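Local atomic coordinates of 3-dehydroquinate dehydratase (Clostridium difficile, PDB entry 4H3D), a protein that catalyses the cis-dehydration of 3-dehydroquinate to 3-dehydroshikimate through an imine intermediate, the third step of the chorismate pathway to the aromatic amino acids. Residues B[27-31]-B[54-58]; B[48-54]-B[80-86]; B[65-70]-B[107-113]. All blocks are in the same frame, centred on the assembly; numbering follows the deposited sequence. Where two conformers were deposited one is given.

Contact 1. Residues B[27-31]-B[54-58]; sequences IGKNK and DFFEN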
loop_
_atom_site.group_PDB
_atom_site.type_symbol
_atom_site.label_atom_id
_atom_site.label_comp_id
_atom_site.label_asym_id
_atom_site.label_seq_id
_atom_site.Cartn_x
_atom_site.Cartn_y
_atom_site.Cartn_z
ATOM N N ILE B 27 22.821 -11.161 -4.954
ATOM C CA ILE B 27 22.616 -12.207 -5.949
ATOM C C ILE B 27 23.813 -12.409 -6.888
ATOM O O ILE B 27 23.680 -12.997 -7.965
ATOM C CB ILE B 27 21.331 -11.905 -6.775
ATOM C CG1 ILE B 27 21.432 -10.555 -7.485
ATOM C CG2 ILE B 27 20.112 -11.884 -5.867
ATOM C CD1 ILE B 27 20.294 -10.311 -8.449
ATOM N N GLY B 28 24.980 -11.936 -6.459
ATOM C CA GLY B 28 26.206 -12.017 -7.257
ATOM C C GLY B 28 26.583 -13.433 -7.651
ATOM O O GLY B 28 26.369 -14.380 -6.895
ATOM N N LYS B 29 27.193 -13.557 -8.820
ATOM C CA LYS B 29 27.540 -14.847 -9.375
ATOM C C LYS B 29 28.930 -15.310 -8.920
ATOM O O LYS B 29 29.235 -16.503 -8.969
ATOM C CB LYS B 29 27.502 -14.748 -10.902
ATOM C CG LYS B 29 26.708 -15.851 -11.566
ATOM C CD LYS B 29 25.201 -15.644 -11.326
ATOM C CE LYS B 29 24.366 -16.786 -11.904
ATOM N NZ LYS B 29 24.749 -18.119 -11.327
ATOM N N ASN B 30 29.765 -14.356 -8.491
ATOM C CA ASN B 30 31.136 -14.641 -8.049
ATOM C C ASN B 30 31.523 -13.798 -6.828
ATOM O O ASN B 30 30.816 -12.863 -6.458
ATOM C CB ASN B 30 32.116 -14.415 -9.206
ATOM C CG ASN B 30 32.008 -13.018 -9.805
ATOM O OD1 ASN B 30 32.037 -12.009 -9.094
ATOM N ND2 ASN B 30 31.908 -12.956 -11.125
ATOM N N LYS B 31 32.638 -14.136 -6.198
ATOM C CA LYS B 31 33.084 -13.439 -4.971
ATOM C C LYS B 31 33.209 -11.915 -5.119
ATOM O O LYS B 31 32.776 -11.162 -4.244
ATOM C CB LYS B 31 34.421 -14.011 -4.477
ATOM C CG LYS B 31 34.836 -13.490 -3.102
ATOM C CD LYS B 31 35.904 -14.379 -2.447
ATOM C CE LYS B 31 37.269 -14.166 -3.021
ATOM N NZ LYS B 31 37.828 -12.864 -2.597
ATOM N N ASP B 54 22.358 -19.595 -4.114
ATOM C CA ASP B 54 22.091 -20.392 -5.340
ATOM C C ASP B 54 22.569 -19.673 -6.619
ATOM O O ASP B 54 22.731 -20.315 -7.636
ATOM C CB ASP B 54 20.625 -20.783 -5.467
ATOM C CG ASP B 54 19.699 -19.602 -5.379
ATOM O OD1 ASP B 54 19.570 -19.017 -4.268
ATOM O OD2 ASP B 54 19.073 -19.281 -6.404
ATOM N N PHE B 55 22.796 -18.350 -6.568
ATOM C CA PHE B 55 23.391 -17.614 -7.730
ATOM C C PHE B 55 24.920 -17.781 -7.791
ATOM O O PHE B 55 25.541 -17.611 -8.845
ATOM C CB PHE B 55 23.109 -16.104 -7.678
ATOM C CG PHE B 55 21.690 -15.703 -8.043
ATOM C CD1 PHE B 55 21.350 -15.405 -9.374
ATOM C CD2 PHE B 55 20.723 -15.553 -7.066
ATOM C CE1 PHE B 55 20.061 -15.013 -9.711
ATOM C CE2 PHE B 55 19.417 -15.157 -7.398
ATOM C CZ PHE B 55 19.090 -14.883 -8.717
ATOM N N PHE B 56 25.531 -18.082 -6.657
ATOM C CA PHE B 56 26.992 -18.230 -6.586
ATOM C C PHE B 56 27.444 -19.436 -7.436
ATOM O O PHE B 56 27.046 -20.573 -7.165
ATOM C CB PHE B 56 27.408 -18.370 -5.129
ATOM C CG PHE B 56 28.883 -18.502 -4.918
ATOM C CD1 PHE B 56 29.772 -17.570 -5.456
ATOM C CD2 PHE B 56 29.390 -19.532 -4.127
ATOM C CE1 PHE B 56 31.147 -17.689 -5.246
ATOM C CE2 PHE B 56 30.784 -19.658 -3.916
ATOM C CZ PHE B 56 31.649 -18.729 -4.469
ATOM N N GLU B 57 28.274 -19.187 -8.453
ATOM C CA GLU B 57 28.693 -20.267 -9.386
ATOM C C GLU B 57 29.417 -21.439 -8.734
ATOM O O GLU B 57 29.299 -22.569 -9.205
ATOM C CB GLU B 57 29.520 -19.719 -10.566
ATOM C CG GLU B 57 28.706 -18.832 -11.489
ATOM C CD GLU B 57 29.431 -18.436 -12.758
ATOM O OE1 GLU B 57 28.768 -17.849 -13.637
ATOM O OE2 GLU B 57 30.645 -18.705 -12.881
ATOM N N ASN B 58 30.162 -21.186 -7.661
ATOM C CA ASN B 58 30.866 -22.276 -6.977
ATOM C C ASN B 58 30.141 -22.804 -5.740
ATOM O O ASN B 58 30.776 -23.352 -4.845
ATOM C CB ASN B 58 32.293 -21.818 -6.623
ATOM C CG ASN B 58 33.127 -21.530 -7.855
ATOM O OD1 ASN B 58 32.949 -22.157 -8.894
ATOM N ND2 ASN B 58 34.038 -20.572 -7.747
#

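Contact 2. Residues B[48-54]-B[80-86]; sequences IIEWRVD and PLLFTFR. With SHL (5-hydroxy-6-methyl-4-oxo-4H-pyran-2-carboxylic acid), chain I.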
loop_
_atom_site.group_PDB
_atom_site.type_symbol
_atom_site.label_atom_id
_atom_site.label_comp_id
_atom_site.label_asym_id
_atom_site.label_seq_id
_atom_site.Cartn_x
_atom_site.Cartn_y
_atom_site.Cartn_z
ATOM N N ILE B 48 18.281 -6.212 7.226
ATOM C CA ILE B 48 18.838 -7.542 7.050
ATOM C C ILE B 48 19.316 -7.701 5.623
ATOM O O ILE B 48 18.702 -7.171 4.688
ATOM C CB ILE B 48 17.739 -8.618 7.300
ATOM C CG1 ILE B 48 17.180 -8.501 8.723
ATOM C CG2 ILE B 48 18.263 -10.044 7.024
ATOM C CD1 ILE B 48 15.977 -9.399 8.986
ATOM N N ILE B 49 20.413 -8.423 5.462
ATOM C CA ILE B 49 20.949 -8.742 4.161
ATOM C C ILE B 49 20.773 -10.252 3.945
ATOM O O ILE B 49 21.043 -11.035 4.843
ATOM C CB ILE B 49 22.430 -8.370 4.045
ATOM C CG1 ILE B 49 22.581 -6.846 4.033
ATOM C CG2 ILE B 49 23.026 -8.968 2.777
ATOM C CD1 ILE B 49 24.043 -6.338 4.039
ATOM N N GLU B 50 20.265 -10.630 2.772
ATOM C CA GLU B 50 20.085 -12.030 2.412
ATOM C C GLU B 50 21.098 -12.398 1.358
ATOM O O GLU B 50 21.213 -11.715 0.356
ATOM C CB GLU B 50 18.673 -12.276 1.839
ATOM C CG GLU B 50 18.467 -13.700 1.265
ATOM C CD GLU B 50 17.071 -13.912 0.646
ATOM O OE1 GLU B 50 16.627 -13.051 -0.145
ATOM O OE2 GLU B 50 16.432 -14.942 0.954
ATOM N N TRP B 51 21.855 -13.461 1.581
ATOM C CA TRP B 51 22.739 -13.961 0.543
ATOM C C TRP B 51 22.040 -15.108 -0.161
ATOM O O TRP B 51 21.813 -16.180 0.435
ATOM C CB TRP B 51 24.102 -14.390 1.095
ATOM C CG TRP B 51 25.030 -14.899 0.036
ATOM C CD1 TRP B 51 25.011 -14.577 -1.295
ATOM C CD2 TRP B 51 26.178 -15.759 0.218
ATOM N NE1 TRP B 51 26.037 -15.223 -1.957
ATOM C CE2 TRP B 51 26.776 -15.936 -1.051
ATOM C CE3 TRP B 51 26.748 -16.392 1.319
ATOM C CZ2 TRP B 51 27.898 -16.727 -1.242
ATOM C CZ3 TRP B 51 27.870 -17.178 1.120
ATOM C CH2 TRP B 51 28.425 -17.342 -0.150
ATOM N N ARG B 52 21.660 -14.862 -1.427
ATOM C CA ARG B 52 21.034 -15.861 -2.282
ATOM C C ARG B 52 22.163 -16.620 -2.915
ATOM O O ARG B 52 22.573 -16.326 -4.029
ATOM C CB ARG B 52 20.159 -15.212 -3.366
ATOM C CG ARG B 52 18.752 -14.826 -2.901
ATOM C CD ARG B 52 17.887 -16.045 -2.760
ATOM N NE ARG B 52 17.836 -16.791 -4.026
ATOM C CZ ARG B 52 16.965 -16.555 -5.006
ATOM N NH1 ARG B 52 16.049 -15.598 -4.871
ATOM N NH2 ARG B 52 17.002 -17.282 -6.125
ATOM N N VAL B 53 22.642 -17.619 -2.178
ATOM C CA VAL B 53 23.818 -18.396 -2.543
ATOM C C VAL B 53 23.607 -19.290 -3.774
ATOM O O VAL B 53 24.573 -19.692 -4.416
ATOM C CB VAL B 53 24.295 -19.221 -1.326
ATOM C CG1 VAL B 53 23.350 -20.386 -1.060
ATOM C CG2 VAL B 53 25.734 -19.716 -1.516
ATOM N N ASP B 54 22.358 -19.595 -4.114
ATOM C CA ASP B 54 22.091 -20.392 -5.340
ATOM C C ASP B 54 22.569 -19.673 -6.619
ATOM O O ASP B 54 22.731 -20.315 -7.636
ATOM C CB ASP B 54 20.625 -20.783 -5.467
ATOM C CG ASP B 54 19.699 -19.602 -5.379
ATOM O OD1 ASP B 54 19.570 -19.017 -4.268
ATOM O OD2 ASP B 54 19.073 -19.281 -6.404
ATOM N N PRO B 80 22.416 -8.184 10.449
ATOM C CA PRO B 80 21.974 -9.581 10.387
ATOM C C PRO B 80 22.074 -10.156 8.968
ATOM O O PRO B 80 21.717 -9.483 8.004
ATOM C CB PRO B 80 20.516 -9.511 10.832
ATOM C CG PRO B 80 20.449 -8.291 11.746
ATOM C CD PRO B 80 21.534 -7.342 11.279
ATOM N N LEU B 81 22.572 -11.384 8.855
ATOM C CA LEU B 81 22.736 -12.034 7.565
ATOM C C LEU B 81 21.874 -13.282 7.478
ATOM O O LEU B 81 21.970 -14.188 8.336
ATOM C CB LEU B 81 24.206 -12.413 7.344
ATOM C CG LEU B 81 24.567 -13.118 6.040
ATOM C CD1 LEU B 81 24.276 -12.236 4.850
ATOM C CD2 LEU B 81 26.064 -13.513 6.057
ATOM N N LEU B 82 21.036 -13.318 6.445
ATOM C CA LEU B 82 20.179 -14.478 6.125
ATOM C C LEU B 82 20.836 -15.268 4.994
ATOM O O LEU B 82 21.192 -14.695 3.969
ATOM C CB LEU B 82 18.795 -13.991 5.670
ATOM C CG LEU B 82 17.868 -15.005 4.950
ATOM C CD1 LEU B 82 17.577 -16.239 5.837
ATOM C CD2 LEU B 82 16.564 -14.306 4.489
ATOM N N PHE B 83 20.998 -16.577 5.187
ATOM C CA PHE B 83 21.602 -17.462 4.185
ATOM C C PHE B 83 20.476 -18.243 3.542
ATOM O O PHE B 83 19.725 -18.914 4.236
ATOM C CB PHE B 83 22.582 -18.411 4.858
ATOM C CG PHE B 83 23.299 -19.317 3.912
ATOM C CD1 PHE B 83 24.346 -18.851 3.165
ATOM C CD2 PHE B 83 22.942 -20.650 3.793
ATOM C CE1 PHE B 83 25.039 -19.694 2.279
ATOM C CE2 PHE B 83 23.637 -21.497 2.920
ATOM C CZ PHE B 83 24.687 -21.006 2.171
ATOM N N THR B 84 20.347 -18.135 2.218
ATOM C CA THR B 84 19.265 -18.792 1.482
ATOM C C THR B 84 19.736 -19.479 0.201
ATOM O O THR B 84 20.206 -18.819 -0.719
ATOM C CB THR B 84 18.149 -17.771 1.036
ATOM O OG1 THR B 84 17.592 -17.102 2.186
ATOM C CG2 THR B 84 16.999 -18.507 0.269
ATOM N N PHE B 85 19.606 -20.805 0.142
ATOM C CA PHE B 85 19.783 -21.520 -1.127
ATOM C C PHE B 85 18.360 -21.809 -1.597
ATOM O O PHE B 85 17.668 -22.644 -1.009
ATOM C CB PHE B 85 20.560 -22.843 -1.011
ATOM C CG PHE B 85 20.780 -23.522 -2.362
ATOM C CD1 PHE B 85 19.763 -24.222 -2.980
ATOM C CD2 PHE B 85 21.985 -23.395 -3.022
ATOM C CE1 PHE B 85 19.960 -24.798 -4.237
ATOM C CE2 PHE B 85 22.181 -23.969 -4.253
ATOM C CZ PHE B 85 21.173 -24.665 -4.858
ATOM N N ARG B 86 17.906 -21.057 -2.604
ATOM C CA ARG B 86 16.573 -21.212 -3.178
ATOM C C ARG B 86 16.642 -22.297 -4.242
ATOM O O ARG B 86 17.409 -22.190 -5.191
ATOM C CB ARG B 86 16.122 -19.869 -3.786
ATOM C CG ARG B 86 14.717 -19.858 -4.349
ATOM C CD ARG B 86 13.623 -20.199 -3.302
ATOM N NE ARG B 86 13.490 -19.187 -2.253
ATOM C CZ ARG B 86 13.653 -19.395 -0.945
ATOM N NH1 ARG B 86 13.928 -20.612 -0.471
ATOM N NH2 ARG B 86 13.487 -18.383 -0.099
HETATM O OAD SHL I . 10.864 -10.314 -2.829
HETATM C CAH SHL I . 10.476 -11.292 -3.518
HETATM O OAA SHL I . 10.005 -11.125 -4.671
HETATM C CAK SHL I . 10.587 -12.622 -2.953
HETATM O OAG SHL I . 11.126 -12.754 -1.629
HETATM C CAF SHL I . 11.424 -14.042 -1.141
HETATM C CAL SHL I . 12.057 -14.151 0.053
HETATM C CAJ SHL I . 11.150 -15.090 -1.946
HETATM O OAC SHL I . 11.441 -16.321 -1.533
HETATM C CAI SHL I . 10.574 -14.919 -3.173
HETATM C CAE SHL I . 10.291 -13.708 -3.669
HETATM O OAB SHL I . 10.282 -15.974 -3.918
HETATM O O HOH W 1 14.590 -15.830 -0.901
#

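Contact 3. Residues B[65-70]-B[107-113]; sequences VKEVLY and EISNTGL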
loop_
_atom_site.group_PDB
_atom_site.type_symbol
_atom_site.label_atom_id
_atom_site.label_comp_id
_atom_site.label_asym_id
_atom_site.label_seq_id
_atom_site.Cartn_x
_atom_site.Cartn_y
_atom_site.Cartn_z
ATOM N N VAL B 65 32.314 -21.420 -0.737
ATOM C CA VAL B 65 31.154 -20.766 -0.140
ATOM C C VAL B 65 31.576 -20.119 1.192
ATOM O O VAL B 65 31.205 -18.973 1.484
ATOM C CB VAL B 65 29.997 -21.744 0.153
ATOM C CG1 VAL B 65 28.891 -21.034 0.993
ATOM C CG2 VAL B 65 29.420 -22.342 -1.157
ATOM N N LYS B 66 32.330 -20.860 1.999
ATOM C CA LYS B 66 32.817 -20.323 3.285
ATOM C C LYS B 66 33.737 -19.111 3.097
ATOM O O LYS B 66 33.645 -18.147 3.856
ATOM C CB LYS B 66 33.517 -21.395 4.113
ATOM C CG LYS B 66 32.559 -22.436 4.742
ATOM C CD LYS B 66 33.348 -23.421 5.617
ATOM C CE LYS B 66 32.471 -24.518 6.161
ATOM N NZ LYS B 66 33.253 -25.512 6.941
ATOM N N GLU B 67 34.608 -19.172 2.092
ATOM C CA GLU B 67 35.531 -18.074 1.790
ATOM C C GLU B 67 34.773 -16.766 1.560
ATOM O O GLU B 67 35.145 -15.720 2.100
ATOM C CB GLU B 67 36.390 -18.402 0.552
ATOM C CG GLU B 67 37.378 -19.542 0.736
ATOM C CD GLU B 67 38.205 -19.821 -0.523
ATOM O OE1 GLU B 67 38.331 -18.915 -1.373
ATOM O OE2 GLU B 67 38.745 -20.930 -0.648
ATOM N N VAL B 68 33.709 -16.827 0.761
ATOM C CA VAL B 68 32.891 -15.642 0.479
ATOM C C VAL B 68 32.211 -15.167 1.760
ATOM O O VAL B 68 32.214 -13.976 2.083
ATOM C CB VAL B 68 31.832 -15.917 -0.608
ATOM C CG1 VAL B 68 30.918 -14.709 -0.779
ATOM C CG2 VAL B 68 32.507 -16.267 -1.911
ATOM N N LEU B 69 31.668 -16.108 2.508
ATOM C CA LEU B 69 30.990 -15.788 3.759
ATOM C C LEU B 69 31.910 -15.020 4.725
ATOM O O LEU B 69 31.464 -14.045 5.350
ATOM C CB LEU B 69 30.496 -17.060 4.411
ATOM C CG LEU B 69 29.649 -16.919 5.659
ATOM C CD1 LEU B 69 28.430 -16.046 5.372
ATOM C CD2 LEU B 69 29.249 -18.313 6.168
ATOM N N TYR B 70 33.180 -15.461 4.833
ATOM C CA TYR B 70 34.183 -14.790 5.694
ATOM C C TYR B 70 34.327 -13.344 5.312
ATOM O O TYR B 70 34.265 -12.460 6.161
ATOM C CB TYR B 70 35.620 -15.351 5.546
ATOM C CG TYR B 70 35.869 -16.825 5.666
ATOM C CD1 TYR B 70 35.019 -17.665 6.384
ATOM C CD2 TYR B 70 37.072 -17.369 5.141
ATOM C CE1 TYR B 70 35.309 -19.035 6.497
ATOM C CE2 TYR B 70 37.372 -18.701 5.260
ATOM C CZ TYR B 70 36.499 -19.541 5.934
ATOM O OH TYR B 70 36.822 -20.868 6.040
ATOM N N GLU B 107 26.525 -26.957 7.442
ATOM C CA GLU B 107 27.894 -26.479 7.515
ATOM C C GLU B 107 27.961 -24.980 7.665
ATOM O O GLU B 107 28.802 -24.465 8.413
ATOM C CB GLU B 107 28.683 -26.904 6.272
ATOM C CG GLU B 107 29.092 -28.344 6.288
ATOM C CD GLU B 107 30.203 -28.609 7.283
ATOM O OE1 GLU B 107 31.118 -27.753 7.415
ATOM O OE2 GLU B 107 30.168 -29.675 7.928
ATOM N N ILE B 108 27.089 -24.266 6.958
ATOM C CA ILE B 108 27.101 -22.825 7.033
ATOM C C ILE B 108 26.555 -22.364 8.384
ATOM O O ILE B 108 27.081 -21.405 8.958
ATOM C CB ILE B 108 26.364 -22.164 5.833
ATOM C CG1 ILE B 108 27.094 -22.498 4.536
ATOM C CG2 ILE B 108 26.286 -20.640 6.003
ATOM C CD1 ILE B 108 28.594 -22.281 4.582
ATOM N N SER B 109 25.526 -23.046 8.900
ATOM C CA SER B 109 25.000 -22.719 10.240
ATOM C C SER B 109 26.080 -22.916 11.276
ATOM O O SER B 109 26.141 -22.191 12.249
ATOM C CB SER B 109 23.819 -23.617 10.629
ATOM O OG SER B 109 22.714 -23.425 9.795
ATOM N N ASN B 110 26.928 -23.925 11.058
ATOM C CA ASN B 110 28.001 -24.244 11.990
ATOM C C ASN B 110 29.107 -23.178 12.083
ATOM O O ASN B 110 29.806 -23.112 13.091
ATOM C CB ASN B 110 28.636 -25.604 11.646
ATOM C CG ASN B 110 29.553 -26.093 12.730
ATOM O OD1 ASN B 110 29.162 -26.147 13.892
ATOM N ND2 ASN B 110 30.794 -26.441 12.367
ATOM N N THR B 111 29.267 -22.349 11.046
ATOM C CA THR B 111 30.323 -21.321 11.060
ATOM C C THR B 111 30.109 -20.251 12.113
ATOM O O THR B 111 31.057 -19.635 12.556
ATOM C CB THR B 111 30.445 -20.578 9.712
ATOM O OG1 THR B 111 29.238 -19.846 9.454
ATOM C CG2 THR B 111 30.734 -21.545 8.579
ATOM N N GLY B 112 28.860 -20.036 12.513
ATOM C CA GLY B 112 28.534 -18.971 13.439
ATOM C C GLY B 112 28.482 -17.617 12.719
ATOM O O GLY B 112 28.263 -16.592 13.347
ATOM N N LEU B 113 28.654 -17.623 11.396
ATOM C CA LEU B 113 28.665 -16.383 10.608
ATOM C C LEU B 113 27.294 -15.948 10.071
ATOM O O LEU B 113 27.157 -14.809 9.616
ATOM C CB LEU B 113 29.654 -16.504 9.438
ATOM C CG LEU B 113 31.104 -16.812 9.822
ATOM C CD1 LEU B 113 31.999 -16.833 8.584
ATOM C CD2 LEU B 113 31.625 -15.794 10.835
HETATM O O HOH W 2 31.147 -25.730 9.163
#

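Contact 1. Residues B[27-31]-B[54-58]
I27 CB sits over one face of the F55 ring, 3.9 Å from its centroid and 17° off the normal, a CH-pi contact, while I27 CG2 comes within 3.7 Å of F55 CE2. The backbone turns in as well, with I27 O 3.2 Å from F55 CB. G28 follows and leads into K29, where the two loops come closest, K29 CA and F56 CA being 4.4 Å apart. K29 holds the loops together at two points. Its main-chain O accepts a nearly straight hydrogen bond from E57 N (2.9 Å, 176°), and its side chain bends back so that NZ donates to F55 O at 2.7 Å, its CE passing along the edge of the F55 ring. Both segments are beta-alpha loops of the TIM barrel, one between strand 21-26 and helix 31-41, the other between strand 48-52 and helix 62-76, so these bonds tie neighbouring loops just beyond the C-terminal ends of adjacent strands. N30 is the N-cap of helix 31-41; its OD1 takes a hydrogen bond from D33 N, and its CA meets the edge of the F56 ring, 4.1 Å from CE1. K31 opens the helix with its N 4.0 Å from that same F56 CE1, and its ammonium group leads off to a salt bridge with E71 of helix 62-76.

Contact 2. Residues B[48-54]-B[80-86]
Strands 48-52 and 81-84 run parallel, their axes 4.6 Å apart at closest and inclined by 22°. They are consecutive strands of the TIM barrel, joined through helix 62-76 as a beta-alpha-beta unit. The register pairs I49 with L81, E50 with L82, W51 with F83 and R52 with T84. Hydrogen bonds alternate along it: I49 N to P80 O (3.0 Å), L82 N to I49 O (2.8 Å), W51 N to L82 O (2.8 Å) and T84 N to W51 O (3.0 Å). V53 N to T84 O (3.1 Å) extends the pairing past the strand.

I49, W51, L81 and F83 share the outer face; helix 62-76 covers I49, W51 and L81, and I108 of helix 98-110 covers F83. The F83 edge points at the face of the six-membered ring of W51, an offset edge-to-face pair with centroids 5.8 Å apart. The opposite face carries E50, R52, L82 and T84. E50, W51, R52 and R86 bind 3-dehydroquinate, though the W51 side chain is on the outer face. D54 OD1 links the strand ends, in a salt bridge with R52 NE (2.8 Å) and accepting from R86 N at 3.1 Å. R86, whose guanidinium is held by D118 and E120, donates from NH2 to OAC of the bound pyranone at 3.2 Å. E50 OE2 receives T84 OG1 at 2.7 Å and a water at 2.8 Å.

Contact 3. Residues B[65-70]-B[107-113]
L69 sits at the middle of this apolar patch, reaching from helix 62-76 to the end of helix 98-110. Its CD2 is 3.8 Å from I108 CG2 and 3.6 Å from T111 OG1, and its CG lies 3.8 Å from L113 CD1. To one side V65 CG1 meets I108 CD1 at 3.8 Å; to the other, L113 CD1 touches the ring edge of Y70, 3.8 Å from CD1. T111 helps shape the turn that brings L113 in: its OG1 donates to I108 O (2.7 Å) and accepts from L113 N (3.0 Å), an ST turn, with G112 at positive phi between. At the polar edge, the extended K66 chain passes I108 and ends in a salt bridge, NZ to E107 OE1 at 3.1 Å. A water bridges the same two atoms and also donates to E107 O. Helix 62-76 thus packs on the end of helix 98-110 and the turn after it, with L69 and I108 reaching strand residues L81 and F83, in the outer helical layer of the TIM barrel.

In the fold
The three contacts sample one sector of the barrel. Contact 2 is the inner layer, about 8 Å from the centre of the chain; contacts 1 and 3 lie about 18 Å from it, on the same side. Centre to centre, each is about 11 Å from contact 2 and 15 Å from the other. Contacts 2 and 3 share the unit strand 48-52, helix 62-76, strand 81-84, and contact 3 joins that helix to helix 98-110. Contact 1 closes before contact 3 opens; contact 2 interleaves with both and shares D54 with contact 1. W51 packs on F56, V65 and V68. E50 and R52 point to the inner face, and R86, just past strand 81-84, reaches the ligand; contact 1's loops lie beyond the same C-terminal ends.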